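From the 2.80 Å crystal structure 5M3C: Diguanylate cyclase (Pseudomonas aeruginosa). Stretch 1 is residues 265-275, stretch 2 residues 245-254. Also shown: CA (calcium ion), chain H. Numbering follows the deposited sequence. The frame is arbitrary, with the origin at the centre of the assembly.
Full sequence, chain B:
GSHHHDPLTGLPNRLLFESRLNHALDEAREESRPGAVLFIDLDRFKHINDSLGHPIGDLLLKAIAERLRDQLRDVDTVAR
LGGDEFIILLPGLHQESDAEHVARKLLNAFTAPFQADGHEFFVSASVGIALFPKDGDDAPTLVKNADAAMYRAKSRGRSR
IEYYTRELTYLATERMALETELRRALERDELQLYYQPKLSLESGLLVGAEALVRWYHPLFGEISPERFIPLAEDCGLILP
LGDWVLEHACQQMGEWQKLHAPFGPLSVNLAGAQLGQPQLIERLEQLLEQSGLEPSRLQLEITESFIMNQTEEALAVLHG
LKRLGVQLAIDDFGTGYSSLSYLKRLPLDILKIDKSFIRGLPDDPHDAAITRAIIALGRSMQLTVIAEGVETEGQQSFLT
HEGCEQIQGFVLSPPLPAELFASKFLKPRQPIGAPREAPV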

ATOM      1  N   PRO B 265      11.437  -3.519 -30.460  1.00 74.46           N
ATOM      2  CA  PRO B 265      11.138  -2.184 -29.960  1.00 72.59           C
ATOM      3  C   PRO B 265      12.134  -1.706 -28.903  1.00 70.41           C
ATOM      4  O   PRO B 265      12.993  -2.470 -28.454  1.00 69.47           O
ATOM      5  CB  PRO B 265       9.732  -2.331 -29.356  1.00 72.58           C
ATOM      6  CG  PRO B 265       9.431  -3.800 -29.313  1.00 73.38           C
ATOM      7  CD  PRO B 265      10.647  -4.550 -29.771  1.00 74.34           C
ATOM      8  N   LEU B 266      12.006  -0.438 -28.522  1.00 67.57           N
ATOM      9  CA  LEU B 266      12.890   0.178 -27.539  1.00 66.35           C
ATOM     10  C   LEU B 266      12.118   0.488 -26.257  1.00 65.74           C
ATOM     11  O   LEU B 266      11.046   1.099 -26.295  1.00 64.72           O
ATOM     12  CB  LEU B 266      13.500   1.459 -28.115  1.00 65.91           C
ATOM     13  CG  LEU B 266      14.437   2.263 -27.208  1.00 64.66           C
ATOM     14  CD1 LEU B 266      15.741   1.521 -26.977  1.00 64.48           C
ATOM     15  CD2 LEU B 266      14.709   3.631 -27.810  1.00 63.95           C
ATOM     16  N   SER B 267      12.677   0.069 -25.125  1.00 64.74           N
ATOM     17  CA  SER B 267      12.010   0.190 -23.833  1.00 63.75           C
ATOM     18  C   SER B 267      12.531   1.393 -23.070  1.00 63.37           C
ATOM     19  O   SER B 267      13.738   1.615 -23.009  1.00 64.58           O
ATOM     20  CB  SER B 267      12.251  -1.063 -22.993  1.00 63.27           C
ATOM     21  OG  SER B 267      12.055  -2.239 -23.754  1.00 63.98           O
ATOM     22  N   VAL B 268      11.625   2.163 -22.480  1.00 62.64           N
ATOM     23  CA  VAL B 268      12.029   3.275 -21.627  1.00 61.81           C
ATOM     24  C   VAL B 268      11.196   3.318 -20.353  1.00 61.35           C
ATOM     25  O   VAL B 268       9.973   3.185 -20.395  1.00 62.33           O
ATOM     26  CB  VAL B 268      11.902   4.621 -22.357  1.00 61.96           C
ATOM     27  CG1 VAL B 268      12.183   5.770 -21.404  1.00 62.27           C
ATOM     28  CG2 VAL B 268      12.856   4.670 -23.536  1.00 62.39           C
ATOM     29  N   ASN B 269      11.867   3.499 -19.220  1.00 60.76           N
ATOM     30  CA  ASN B 269      11.182   3.604 -17.939  1.00 59.89           C
ATOM     31  C   ASN B 269      10.382   4.899 -17.874  1.00 58.77           C
ATOM     32  O   ASN B 269      10.847   5.953 -18.306  1.00 58.50           O
ATOM     33  CB  ASN B 269      12.182   3.551 -16.785  1.00 60.77           C
ATOM     34  CG  ASN B 269      12.834   2.190 -16.641  1.00 62.61           C
ATOM     35  OD1 ASN B 269      12.162   1.159 -16.662  1.00 64.23           O
ATOM     36  ND2 ASN B 269      14.153   2.180 -16.484  1.00 63.56           N
ATOM     37  N   LEU B 270       9.174   4.806 -17.332  1.00 57.72           N
ATOM     38  CA  LEU B 270       8.301   5.959 -17.197  1.00 57.49           C
ATOM     39  C   LEU B 270       8.052   6.241 -15.723  1.00 57.60           C
ATOM     40  O   LEU B 270       7.272   5.547 -15.075  1.00 57.75           O
ATOM     41  CB  LEU B 270       6.976   5.703 -17.914  1.00 57.28           C
ATOM     42  CG  LEU B 270       6.112   6.929 -18.198  1.00 57.10           C
ATOM     43  CD1 LEU B 270       6.782   7.828 -19.224  1.00 56.74           C
ATOM     44  CD2 LEU B 270       4.737   6.498 -18.682  1.00 57.70           C
ATOM     45  N   ALA B 271       8.726   7.260 -15.196  1.00 58.63           N
ATOM     46  CA  ALA B 271       8.554   7.664 -13.804  1.00 59.19           C
ATOM     47  C   ALA B 271       7.077   7.819 -13.468  1.00 60.14           C
ATOM     48  O   ALA B 271       6.268   8.162 -14.328  1.00 60.85           O
ATOM     49  CB  ALA B 271       9.293   8.965 -13.539  1.00 59.25           C
ATOM     50  N   GLY B 272       6.729   7.567 -12.211  1.00 61.35           N
ATOM     51  CA  GLY B 272       5.338   7.633 -11.774  1.00 61.64           C
ATOM     52  C   GLY B 272       4.659   8.944 -12.124  1.00 61.68           C
ATOM     53  O   GLY B 272       3.528   8.955 -12.611  1.00 60.62           O
ATOM     54  N   ALA B 273       5.356  10.051 -11.885  1.00 62.33           N
ATOM     55  CA  ALA B 273       4.780  11.379 -12.068  1.00 63.33           C
ATOM     56  C   ALA B 273       4.478  11.685 -13.534  1.00 65.38           C
ATOM     57  O   ALA B 273       3.517  12.395 -13.835  1.00 67.72           O
ATOM     58  CB  ALA B 273       5.703  12.437 -11.486  1.00 62.99           C
ATOM     59  N   GLN B 274       5.293  11.153 -14.443  1.00 65.21           N
ATOM     60  CA  GLN B 274       5.063  11.343 -15.874  1.00 65.37           C
ATOM     61  C   GLN B 274       3.676  10.858 -16.266  1.00 66.88           C
ATOM     62  O   GLN B 274       3.052  11.405 -17.173  1.00 67.07           O
ATOM     63  CB  GLN B 274       6.100  10.588 -16.703  1.00 65.24           C
ATOM     64  CG  GLN B 274       7.514  11.121 -16.587  1.00 65.19           C
ATOM     65  CD  GLN B 274       8.461  10.433 -17.549  1.00 64.66           C
ATOM     66  OE1 GLN B 274       9.364   9.705 -17.137  1.00 64.62           O
ATOM     67  NE2 GLN B 274       8.251  10.653 -18.841  1.00 64.81           N
ATOM     68  N   LEU B 275       3.202   9.822 -15.583  1.00 69.27           N
ATOM     69  CA  LEU B 275       1.888   9.263 -15.864  1.00 71.58           C
ATOM     70  C   LEU B 275       0.810  10.233 -15.400  1.00 73.36           C
ATOM     71  O   LEU B 275      -0.290  10.269 -15.953  1.00 74.07           O
ATOM     72  CB  LEU B 275       1.723   7.914 -15.164  1.00 71.93           C
ATOM     73  CG  LEU B 275       0.937   6.864 -15.947  1.00 72.61           C
ATOM     74  CD1 LEU B 275       1.713   6.430 -17.182  1.00 72.69           C
ATOM     75  CD2 LEU B 275       0.630   5.666 -15.065  1.00 73.48           C
TER
HETATM   76 CA    CA H1302      13.655  -0.987 -16.750  1.00 57.72          CA
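Stretch 2 (245-254) VLEHACQQMG

Val-268 forms the apolar centre of the contact, its two methyl groups reaching different residues of stretch 2. CG1 of Val-268 lies 3.5 Å from CG1 of Val-245, and CG2 of Val-268 lies 3.5 Å from CB of Ala-249. Stretch 2 is helical throughout, with phi/psi values mostly near -60/-50, and runs almost antiparallel to strand 266-269: the axes make an angle of 173° and approach to 9.6 Å. Consequently Val-245 and Leu-246 lie by Val-268, whereas Met-253, about two turns later, lies by Leu-266. The CA atoms of Leu-266 and Met-253 are 7.2 Å apart, those of Val-268 and Leu-246 7.4 Å. Leu-266, in the t,p rotamer, places CD2 4.1 Å from Met-253 CB and 3.2 Å from the carbonyl O of Ala-249. Ser-267, between the two inward-facing residues, is out of reach of the helix.

Farther along stretch 1, Leu-270 CD1 meets Leu-246 CD1 at 4.1 Å. The polar edge is formed by Gln-274, whose NE2 packs 3.5 Å from Leu-246 CD1 while its OE1 accepts a hydrogen bond from Ala-271 N (3.2 Å). No hydrogen bond joins the modelled atoms of the two stretches. Asn-269 points sideways, and its OD1 binds the calcium ion at 2.6 Å.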

ATOM      1  N   VAL B 245      14.155  12.349 -21.638  1.00 53.40           N
ATOM      2  CA  VAL B 245      14.423  10.938 -21.887  1.00 55.25           C
ATOM      3  C   VAL B 245      13.573  10.413 -23.042  1.00 56.44           C
ATOM      4  O   VAL B 245      14.090   9.766 -23.956  1.00 57.72           O
ATOM      5  CB  VAL B 245      14.170  10.083 -20.630  1.00 55.70           C
ATOM      6  CG1 VAL B 245      14.206   8.600 -20.969  1.00 55.73           C
ATOM      7  CG2 VAL B 245      15.198  10.407 -19.559  1.00 55.88           C
ATOM      8  N   LEU B 246      12.273  10.695 -23.004  1.00 56.17           N
ATOM      9  CA  LEU B 246      11.371  10.214 -24.046  1.00 56.94           C
ATOM     10  C   LEU B 246      11.777  10.718 -25.432  1.00 58.74           C
ATOM     11  O   LEU B 246      11.972   9.925 -26.358  1.00 60.04           O
ATOM     12  CB  LEU B 246       9.929  10.621 -23.738  1.00 55.90           C
ATOM     13  CG  LEU B 246       9.209   9.741 -22.715  1.00 55.30           C
ATOM     14  CD1 LEU B 246       7.877  10.360 -22.324  1.00 55.16           C
ATOM     15  CD2 LEU B 246       9.008   8.335 -23.259  1.00 55.29           C
ATOM     16  N   GLU B 247      11.908  12.034 -25.569  1.00 59.92           N
ATOM     17  CA  GLU B 247      12.231  12.641 -26.859  1.00 60.62           C
ATOM     18  C   GLU B 247      13.505  12.050 -27.451  1.00 60.80           C
ATOM     19  O   GLU B 247      13.543  11.664 -28.624  1.00 62.46           O
ATOM     20  CB  GLU B 247      12.389  14.155 -26.708  1.00 61.88           C
ATOM     21  CG  GLU B 247      12.610  14.887 -28.023  1.00 63.25           C
ATOM     22  CD  GLU B 247      12.665  16.396 -27.860  1.00 64.03           C
ATOM     23  OE1 GLU B 247      12.634  17.107 -28.886  1.00 64.71           O
ATOM     24  OE2 GLU B 247      12.740  16.871 -26.706  1.00 63.73           O
ATOM     25  N   HIS B 248      14.547  11.978 -26.633  1.00 60.67           N
ATOM     26  CA  HIS B 248      15.833  11.461 -27.082  1.00 61.13           C
ATOM     27  C   HIS B 248      15.764   9.965 -27.361  1.00 61.26           C
ATOM     28  O   HIS B 248      16.418   9.469 -28.280  1.00 62.05           O
ATOM     29  CB  HIS B 248      16.914  11.760 -26.047  1.00 61.68           C
ATOM     30  CG  HIS B 248      17.341  13.193 -26.027  1.00 62.11           C
ATOM     31  ND1 HIS B 248      18.502  13.631 -26.627  1.00 63.35           N
ATOM     32  CD2 HIS B 248      16.756  14.291 -25.494  1.00 62.04           C
ATOM     33  CE1 HIS B 248      18.618  14.935 -26.458  1.00 63.77           C
ATOM     34  NE2 HIS B 248      17.571  15.361 -25.774  1.00 62.97           N
ATOM     35  N   ALA B 249      14.969   9.252 -26.568  1.00 60.84           N
ATOM     36  CA  ALA B 249      14.767   7.824 -26.782  1.00 60.48           C
ATOM     37  C   ALA B 249      14.105   7.601 -28.132  1.00 60.03           C
ATOM     38  O   ALA B 249      14.471   6.686 -28.869  1.00 58.20           O
ATOM     39  CB  ALA B 249      13.914   7.231 -25.674  1.00 60.47           C
ATOM     40  N   CYS B 250      13.126   8.445 -28.447  1.00 61.23           N
ATOM     41  CA  CYS B 250      12.443   8.377 -29.733  1.00 62.90           C
ATOM     42  C   CYS B 250      13.406   8.730 -30.860  1.00 64.67           C
ATOM     43  O   CYS B 250      13.673   7.908 -31.739  1.00 64.65           O
ATOM     44  CB  CYS B 250      11.237   9.317 -29.753  1.00 62.38           C
ATOM     45  SG  CYS B 250       9.901   8.817 -28.644  1.00 62.86           S
ATOM     46  N   GLN B 251      13.934   9.950 -30.822  1.00 66.82           N
ATOM     47  CA  GLN B 251      14.861  10.407 -31.852  1.00 68.72           C
ATOM     48  C   GLN B 251      15.785   9.281 -32.301  1.00 69.89           C
ATOM     49  O   GLN B 251      15.797   8.891 -33.474  1.00 73.42           O
ATOM     50  CB  GLN B 251      15.702  11.570 -31.330  1.00 69.59           C
ATOM     51  CG  GLN B 251      14.949  12.884 -31.218  1.00 70.67           C
ATOM     52  CD  GLN B 251      15.800  13.990 -30.627  1.00 72.16           C
ATOM     53  OE1 GLN B 251      16.989  13.802 -30.361  1.00 73.18           O
ATOM     54  NE2 GLN B 251      15.193  15.150 -30.413  1.00 73.24           N
ATOM     55  N   GLN B 252      16.554   8.760 -31.352  1.00 69.59           N
ATOM     56  CA  GLN B 252      17.534   7.725 -31.638  1.00 69.83           C
ATOM     57  C   GLN B 252      16.909   6.551 -32.389  1.00 70.17           C
ATOM     58  O   GLN B 252      17.437   6.101 -33.408  1.00 69.27           O
ATOM     59  CB  GLN B 252      18.170   7.237 -30.335  1.00 69.98           C
ATOM     60  CG  GLN B 252      19.318   6.261 -30.531  1.00 70.99           C
ATOM     61  CD  GLN B 252      20.406   6.814 -31.429  1.00 71.28           C
ATOM     62  OE1 GLN B 252      20.241   6.895 -32.645  1.00 71.56           O
ATOM     63  NE2 GLN B 252      21.531   7.188 -30.834  1.00 71.55           N
ATOM     64  N   MET B 253      15.779   6.064 -31.884  1.00 71.65           N
ATOM     65  CA  MET B 253      15.096   4.931 -32.499  1.00 72.82           C
ATOM     66  C   MET B 253      14.684   5.279 -33.925  1.00 74.97           C
ATOM     67  O   MET B 253      14.964   4.527 -34.860  1.00 76.79           O
ATOM     68  CB  MET B 253      13.869   4.527 -31.677  1.00 71.21           C
ATOM     69  CG  MET B 253      13.187   3.257 -32.163  1.00 70.14           C
ATOM     70  SD  MET B 253      14.266   1.812 -32.113  1.00 68.67           S
ATOM     71  N   GLY B 254      14.022   6.420 -34.090  1.00 75.61           N
ATOM     72  CA  GLY B 254      13.656   6.901 -35.418  1.00 76.00           C
ATOM     73  C   GLY B 254      14.855   6.863 -36.345  1.00 77.23           C
ATOM     74  O   GLY B 254      14.831   6.198 -37.389  1.00 77.56           O
TER